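Long-range contacts in cytosol aminopeptidase (Staphylococcus aureus subsp. aureus, PDB 3KZW), which probably removes amino-terminal residues, leucine in particular, from peptides as a metal-dependent cytosolic aminopeptidase: residues A[113-118]-A[149-154]; A[155-160]-A[493-498]; A[358-363]-A[447-452]. One frame throughout, in Å; residues are numbered along the deposited sequence.

Contact 1: residues A[113-118]-A[149-154]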
# COMPACT_ATOMS: atom_id res chain seq x y z
N LYS A 113 -6.30 -36.53 20.85
CA LYS A 113 -7.17 -36.65 19.68
C LYS A 113 -8.27 -37.69 19.91
O LYS A 113 -9.41 -37.49 19.49
CB LYS A 113 -6.34 -36.99 18.44
CG LYS A 113 -7.06 -36.80 17.12
CD LYS A 113 -6.19 -37.18 15.92
CE LYS A 113 -5.18 -36.09 15.58
NZ LYS A 113 -4.28 -36.51 14.46
N ILE A 114 -7.92 -38.79 20.57
CA ILE A 114 -8.85 -39.88 20.87
C ILE A 114 -9.95 -39.42 21.83
O ILE A 114 -11.13 -39.51 21.51
CB ILE A 114 -8.13 -41.14 21.42
CG1 ILE A 114 -7.30 -41.81 20.32
CG2 ILE A 114 -9.12 -42.14 22.00
CD1 ILE A 114 -6.16 -42.68 20.84
N TRP A 115 -9.55 -38.93 23.01
CA TRP A 115 -10.50 -38.46 24.02
C TRP A 115 -11.25 -37.22 23.54
O TRP A 115 -12.45 -37.06 23.80
CB TRP A 115 -9.80 -38.16 25.35
CG TRP A 115 -9.27 -39.37 26.06
CD1 TRP A 115 -7.96 -39.65 26.35
CD2 TRP A 115 -10.04 -40.47 26.58
NE1 TRP A 115 -7.86 -40.85 27.01
CE2 TRP A 115 -9.12 -41.37 27.17
CE3 TRP A 115 -11.40 -40.78 26.61
CZ2 TRP A 115 -9.53 -42.56 27.78
CZ3 TRP A 115 -11.81 -41.96 27.22
CH2 TRP A 115 -10.87 -42.84 27.79
N GLY A 116 -10.54 -36.34 22.83
CA GLY A 116 -11.11 -35.11 22.29
C GLY A 116 -12.29 -35.34 21.38
O GLY A 116 -13.38 -34.83 21.63
N HIS A 117 -12.08 -36.12 20.32
CA HIS A 117 -13.14 -36.42 19.36
C HIS A 117 -14.30 -37.20 19.98
O HIS A 117 -15.46 -37.01 19.61
CB HIS A 117 -12.59 -37.15 18.14
CG HIS A 117 -11.80 -36.28 17.21
ND1 HIS A 117 -10.90 -36.80 16.30
CD2 HIS A 117 -11.77 -34.94 17.05
CE1 HIS A 117 -10.35 -35.81 15.62
NE2 HIS A 117 -10.85 -34.67 16.06
N LEU A 118 -13.97 -38.08 20.93
CA LEU A 118 -14.97 -38.88 21.63
C LEU A 118 -15.93 -38.02 22.44
O LEU A 118 -17.14 -38.08 22.23
CB LEU A 118 -14.30 -39.93 22.53
CG LEU A 118 -15.23 -40.84 23.35
CD1 LEU A 118 -16.05 -41.76 22.45
CD2 LEU A 118 -14.44 -41.65 24.36
N MET A 149 -5.04 -38.97 32.53
CA MET A 149 -4.79 -37.53 32.53
C MET A 149 -5.43 -36.88 31.31
O MET A 149 -6.18 -35.92 31.43
CB MET A 149 -3.28 -37.25 32.54
CG MET A 149 -2.88 -35.82 32.91
SD MET A 149 -3.02 -35.47 34.68
CE MET A 149 -1.83 -36.63 35.37
N ALA A 150 -5.12 -37.44 30.13
CA ALA A 150 -5.68 -36.97 28.87
C ALA A 150 -7.20 -37.05 28.87
O ALA A 150 -7.87 -36.13 28.39
CB ALA A 150 -5.10 -37.78 27.71
N CYS A 151 -7.73 -38.14 29.41
CA CYS A 151 -9.17 -38.34 29.57
C CYS A 151 -9.80 -37.22 30.39
O CYS A 151 -10.83 -36.66 29.99
CB CYS A 151 -9.44 -39.70 30.23
SG CYS A 151 -11.18 -40.18 30.28
N GLY A 152 -9.17 -36.88 31.51
CA GLY A 152 -9.65 -35.82 32.39
C GLY A 152 -9.62 -34.43 31.77
O GLY A 152 -10.60 -33.68 31.87
N ILE A 153 -8.50 -34.09 31.13
CA ILE A 153 -8.33 -32.78 30.50
C ILE A 153 -9.33 -32.57 29.37
O ILE A 153 -10.04 -31.56 29.34
CB ILE A 153 -6.88 -32.56 29.98
CG1 ILE A 153 -5.87 -32.60 31.14
CG2 ILE A 153 -6.76 -31.23 29.23
CD1 ILE A 153 -4.42 -32.79 30.70
N GLN A 154 -9.39 -33.53 28.45
CA GLN A 154 -10.24 -33.43 27.27
C GLN A 154 -11.74 -33.43 27.57
O GLN A 154 -12.53 -32.92 26.78
CB GLN A 154 -9.90 -34.52 26.24
CG GLN A 154 -8.48 -34.45 25.68
CD GLN A 154 -8.19 -33.15 24.95
OE1 GLN A 154 -8.00 -32.11 25.57
NE2 GLN A 154 -8.13 -33.22 23.62

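Contact 2: residues A[155-160]-A[493-498]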
# COMPACT_ATOMS: atom_id res chain seq x y z
N SER A 155 -12.12 -34.00 28.71
CA SER A 155 -13.52 -34.01 29.13
C SER A 155 -14.04 -32.60 29.38
O SER A 155 -15.25 -32.36 29.33
CB SER A 155 -13.71 -34.88 30.38
OG SER A 155 -13.14 -34.27 31.53
N GLU A 156 -13.13 -31.67 29.63
CA GLU A 156 -13.47 -30.26 29.84
C GLU A 156 -12.99 -29.38 28.69
O GLU A 156 -13.74 -28.52 28.21
CB GLU A 156 -12.89 -29.76 31.16
CG GLU A 156 -13.49 -30.40 32.41
CD GLU A 156 -14.90 -29.92 32.71
OE1 GLU A 156 -15.31 -28.85 32.20
OE2 GLU A 156 -15.61 -30.61 33.48
N ARG A 157 -11.76 -29.60 28.24
CA ARG A 157 -11.13 -28.74 27.23
C ARG A 157 -11.74 -28.89 25.84
O ARG A 157 -11.98 -27.89 25.16
CB ARG A 157 -9.61 -28.96 27.18
CG ARG A 157 -8.90 -27.97 26.26
CD ARG A 157 -7.40 -27.98 26.41
NE ARG A 157 -6.81 -29.25 26.01
CZ ARG A 157 -5.56 -29.39 25.55
NH1 ARG A 157 -4.77 -28.32 25.41
NH2 ARG A 157 -5.12 -30.59 25.22
N ALA A 158 -12.00 -30.13 25.42
CA ALA A 158 -12.52 -30.40 24.09
C ALA A 158 -13.99 -30.02 23.94
O ALA A 158 -14.45 -29.72 22.83
CB ALA A 158 -12.32 -31.86 23.73
N THR A 159 -14.72 -30.02 25.06
CA THR A 159 -16.16 -29.77 25.06
C THR A 159 -16.51 -28.32 25.40
O THR A 159 -17.68 -27.99 25.60
CB THR A 159 -16.87 -30.71 26.04
OG1 THR A 159 -16.37 -30.49 27.36
CG2 THR A 159 -16.65 -32.16 25.65
N TYR A 160 -15.49 -27.47 25.47
CA TYR A 160 -15.67 -26.07 25.84
C TYR A 160 -16.50 -25.31 24.82
O TYR A 160 -16.36 -25.51 23.61
CB TYR A 160 -14.30 -25.40 26.03
CG TYR A 160 -14.35 -23.91 26.29
CD1 TYR A 160 -14.62 -23.41 27.56
CD2 TYR A 160 -14.11 -23.00 25.26
CE1 TYR A 160 -14.66 -22.04 27.81
CE2 TYR A 160 -14.15 -21.62 25.50
CZ TYR A 160 -14.43 -21.16 26.77
OH TYR A 160 -14.46 -19.81 27.01
N SER A 493 -10.65 -27.97 16.57
CA SER A 493 -9.91 -29.23 16.60
C SER A 493 -10.31 -30.09 17.80
O SER A 493 -11.28 -29.78 18.50
CB SER A 493 -8.40 -28.96 16.64
OG SER A 493 -8.02 -28.33 17.85
N TYR A 494 -9.55 -31.16 18.03
CA TYR A 494 -9.75 -32.04 19.18
C TYR A 494 -9.51 -31.33 20.52
O TYR A 494 -9.87 -31.85 21.57
CB TYR A 494 -8.85 -33.28 19.06
CG TYR A 494 -7.38 -32.98 18.83
CD1 TYR A 494 -6.55 -32.60 19.88
CD2 TYR A 494 -6.81 -33.10 17.56
CE1 TYR A 494 -5.20 -32.32 19.68
CE2 TYR A 494 -5.47 -32.82 17.34
CZ TYR A 494 -4.67 -32.44 18.41
OH TYR A 494 -3.33 -32.16 18.21
N ASN A 495 -8.89 -30.15 20.46
CA ASN A 495 -8.61 -29.36 21.66
C ASN A 495 -9.67 -28.32 21.98
O ASN A 495 -9.57 -27.61 22.98
CB ASN A 495 -7.23 -28.70 21.56
CG ASN A 495 -6.10 -29.63 21.98
OD1 ASN A 495 -6.33 -30.66 22.62
ND2 ASN A 495 -4.88 -29.25 21.64
N GLY A 496 -10.70 -28.23 21.13
CA GLY A 496 -11.79 -27.29 21.34
C GLY A 496 -12.07 -26.40 20.14
O GLY A 496 -11.45 -26.57 19.09
N PRO A 497 -12.99 -25.43 20.30
CA PRO A 497 -13.40 -24.55 19.20
C PRO A 497 -12.39 -23.44 18.92
O PRO A 497 -11.36 -23.34 19.60
CB PRO A 497 -14.71 -23.96 19.71
CG PRO A 497 -14.57 -23.94 21.18
CD PRO A 497 -13.70 -25.11 21.55
N LYS A 498 -12.69 -22.61 17.91
CA LYS A 498 -11.91 -21.41 17.60
C LYS A 498 -11.77 -20.51 18.81
O LYS A 498 -12.65 -20.46 19.67
CB LYS A 498 -12.59 -20.61 16.49
CG LYS A 498 -12.48 -21.18 15.09
CD LYS A 498 -13.00 -20.19 14.06
CE LYS A 498 -14.52 -20.14 14.03
NZ LYS A 498 -15.02 -19.01 13.19

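Contact 3: residues A[358-363]-A[447-452]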
# COMPACT_ATOMS: atom_id res chain seq x y z
N THR A 358 14.50 6.08 32.29
CA THR A 358 13.67 6.80 31.32
C THR A 358 13.52 6.01 30.03
O THR A 358 14.48 5.44 29.52
CB THR A 358 14.23 8.20 31.01
OG1 THR A 358 15.61 8.09 30.61
CG2 THR A 358 14.13 9.11 32.22
N VAL A 359 12.29 6.00 29.50
CA VAL A 359 11.96 5.25 28.29
C VAL A 359 11.34 6.17 27.25
O VAL A 359 10.33 6.82 27.52
CB VAL A 359 11.00 4.07 28.59
CG1 VAL A 359 10.66 3.30 27.31
CG2 VAL A 359 11.59 3.13 29.63
N GLU A 360 11.94 6.23 26.07
CA GLU A 360 11.36 6.94 24.94
C GLU A 360 10.45 5.99 24.17
O GLU A 360 10.87 4.91 23.76
CB GLU A 360 12.45 7.50 24.01
CG GLU A 360 11.92 8.31 22.83
CD GLU A 360 13.00 8.72 21.83
OE1 GLU A 360 13.96 7.95 21.64
OE2 GLU A 360 12.87 9.81 21.24
N VAL A 361 9.19 6.40 23.99
CA VAL A 361 8.23 5.61 23.25
C VAL A 361 8.21 6.07 21.80
O VAL A 361 7.84 7.21 21.51
CB VAL A 361 6.81 5.70 23.87
CG1 VAL A 361 5.79 4.96 23.01
CG2 VAL A 361 6.81 5.14 25.29
N MET A 362 8.62 5.19 20.89
CA MET A 362 8.63 5.51 19.46
C MET A 362 7.51 4.82 18.68
O MET A 362 7.22 5.17 17.54
CB MET A 362 9.99 5.17 18.84
CG MET A 362 11.13 6.08 19.30
SD MET A 362 10.83 7.85 19.04
CE MET A 362 11.06 7.99 17.26
N ASN A 363 6.87 3.84 19.33
CA ASN A 363 5.77 3.09 18.74
C ASN A 363 4.79 2.70 19.85
O ASN A 363 5.13 1.90 20.73
CB ASN A 363 6.31 1.85 18.01
CG ASN A 363 5.23 1.04 17.30
OD1 ASN A 363 4.04 1.36 17.36
ND2 ASN A 363 5.65 -0.01 16.62
N SER A 447 18.60 5.37 22.14
CA SER A 447 17.75 6.56 22.18
C SER A 447 18.63 7.79 22.31
O SER A 447 19.62 7.78 23.05
CB SER A 447 16.79 6.49 23.36
OG SER A 447 16.04 7.69 23.46
N ASP A 448 18.27 8.84 21.59
CA ASP A 448 19.03 10.09 21.63
C ASP A 448 18.69 10.93 22.86
O ASP A 448 19.39 11.91 23.15
CB ASP A 448 18.78 10.91 20.35
CG ASP A 448 19.37 10.26 19.11
OD1 ASP A 448 20.47 9.67 19.20
OD2 ASP A 448 18.74 10.35 18.03
N ILE A 449 17.65 10.54 23.58
CA ILE A 449 17.13 11.34 24.68
C ILE A 449 17.01 10.57 26.01
O ILE A 449 17.40 11.08 27.06
CB ILE A 449 15.79 12.03 24.29
CG1 ILE A 449 15.27 12.93 25.41
CG2 ILE A 449 14.74 11.00 23.83
CD1 ILE A 449 14.21 13.91 24.97
N ALA A 450 16.49 9.34 25.96
CA ALA A 450 16.22 8.56 27.17
C ALA A 450 17.24 7.45 27.39
O ALA A 450 18.11 7.21 26.55
CB ALA A 450 14.80 8.00 27.13
N ASP A 451 17.13 6.77 28.53
CA ASP A 451 17.96 5.60 28.84
C ASP A 451 17.64 4.44 27.91
O ASP A 451 18.54 3.73 27.47
CB ASP A 451 17.75 5.16 30.30
CG ASP A 451 18.22 6.19 31.31
OD1 ASP A 451 19.30 6.78 31.12
OD2 ASP A 451 17.51 6.40 32.31
N LEU A 452 16.35 4.26 27.62
CA LEU A 452 15.88 3.16 26.79
C LEU A 452 14.90 3.61 25.71
O LEU A 452 14.26 4.66 25.84
CB LEU A 452 15.24 2.06 27.65
CG LEU A 452 16.10 1.36 28.72
CD1 LEU A 452 15.21 0.64 29.72
CD2 LEU A 452 17.11 0.40 28.10

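Contact 1: residues A[113-118]-A[149-154]
Trp115 lays its indole against the backbone and side chain of Cys151, and almost every atom of the group finds a partner in 149-154. At its base, CB of Trp115 rests 3.7 Å from CB of Gln154. With CG anti to the carbonyl carbon (chi1 -68°), the ring is carried toward the other helix, and CG itself lies near the alpha carbon of Cys151. CD1 follows, beneath the backbone of the same residue: the amide N of Cys151 sits over this face of the indole, 3.4 Å from CD1 of Trp115. The methyl group of Ala150 meets CD1 as well, from an oblique direction. Helices 108-124 and 144-157, which belong to the alpha/beta N-terminal domain, run here in roughly the same direction, their local axes 8.8 Å apart at a crossing angle of -35°. Farther along the ring, CE2 of Trp115 touches CB of Cys151 at 3.5 Å, a CH-pi contact over the five-membered ring. At the benzo end, CE3, CZ3 and CH2 gather under SG of Cys151, which stands 3.5 Å from the centroid of the Trp115 six-membered ring in a sulfur-aromatic contact, 7° from the normal. Phe137, outside both segments, stacks with the same indole. Beside the tryptophan, Gln154 bends at CG and brings NE2 across Gly116, 3.8 Å from its CA. The amide is held there by a hydrogen bond from Gln154 NE2 to the backbone O of Leu112, one turn earlier in helix 108-124.

Contact 2: residues A[155-160]-A[493-498]
Asn495 brings its carboxamide over one face of the Arg157 guanidinium, the two side chains lying side by side and pointing the same way. OD1 of Asn495 comes within 2.9 Å of NH2 of Arg157, yet the angle is too poor for a hydrogen bond, and the flat groups are turned 40° apart. The amide sits offset toward the guanidinium rim, a close polar packing contact reached by an arginine chain that starts with CG anti to the backbone N (chi1 -173°) and bends at chi3, about the CG-CD bond. Next to it, CB of Ala158 packs on the backbone O of Tyr494 at 3.3 Å. Pro497 then closes the row: its CD is 3.4 Å from O of Tyr160, while its CG lies at the edge of the Tyr160 ring, near the ring plane. Two type I turns set up these surfaces, Arg157 to Tyr160 and Ser493 to Gly496. An ST turn, N of Asn495 donating to OG of Ser493, reinforces the second. Gln154 OE1 accepts from NE of Arg157, and its NE2, mainly bonded to O of Leu112, probably also donates to OD1 of Asn495. The carbonyl oxygens of Arg157 and Asn495 share Arg204 of helix 188-208, whereas Gln120 of helix 108-124 serves O of Ala158 and O of Ser493. The C-terminal part of helix 144-157, in the N-terminal domain, thus meets the catalytic-domain loop between strands 488-489 and 499-500 in a domain-domain junction bordered by helices 108-124 and 188-208.

Contact 3: residues A[358-363]-A[447-452]
Thr358 and Glu360 grip the N and the O of Leu452, both on the edge facing strand 358-360, through a short parallel beta bridge, Val359 with Leu452, that joins this strand to the outer strand 452-453 of a small mixed sheet in the catalytic domain; strand 350-352 lies antiparallel on the other side. Two backbone hydrogen bonds make the bridge: the N of Leu452 donates to O of Thr358 (2.9 Å), and the N of Glu360 donates to O of Leu452 (2.8 Å). CA of Val359 adds a CA-H...O contact to O of Leu452.

Side chains continue the pairing past the bridge. The N of Asp451 donates to OG1 of Thr358 (2.9 Å); in return the N of Thr358 gives a nearly straight bond, 177°, to OD2 of Asp451, met on the anti side, somewhat out of the carboxylate plane. Both side-chain oxygens also reach a neighbouring subunit, where OG1 of Thr358 bonds to O of Tyr165 and OD2 of Asp451 to OG of Ser167, so this corner of the sheet takes part in the oligomer interface.

An apolar contact pairs CG2 of Val359 with CB of Leu452, 4.3 Å apart. Other methyl groups make van der Waals contacts with polar atoms: that of Ala450 sits 3.5 Å from N of Glu360, and CG2 of Ile449 packs on the Glu360 carboxylate.

The last group centres on the Ser447 hydroxyl. Glu360, with CG anti to its backbone N (chi1 -177°) and an extended chain, brings its carboxylate to the 447-450 turn, where the N atoms of Ile449 and Ala450 both donate to OG of Ser447 in an ST motif. That same OG donates to OE1 of Glu360 at 2.8 Å, approaching from above the carboxylate plane.

Contacts 1 and 2 form one continuous patch, their centres 9 Å apart, because both use helix 144-157. They touch where CB of Ala158 lies 3.7 Å from CA of Gly116, and where CE of Lys113 packs on the ring of Tyr494. Contact 3 lies far away, its centre about 44 Å from that of contact 2, though in sequence it is nested within the loop contact 2 closes. In the six-chain assembly segments 493-498 and 447-452 meet between subunits: Lys498 NZ forms a salt bridge with Asp448 OD2 of a neighbouring subunit. Bound sodium ions lie about 14 Å from the Asn495 side chain and about 11 Å from that of Leu452.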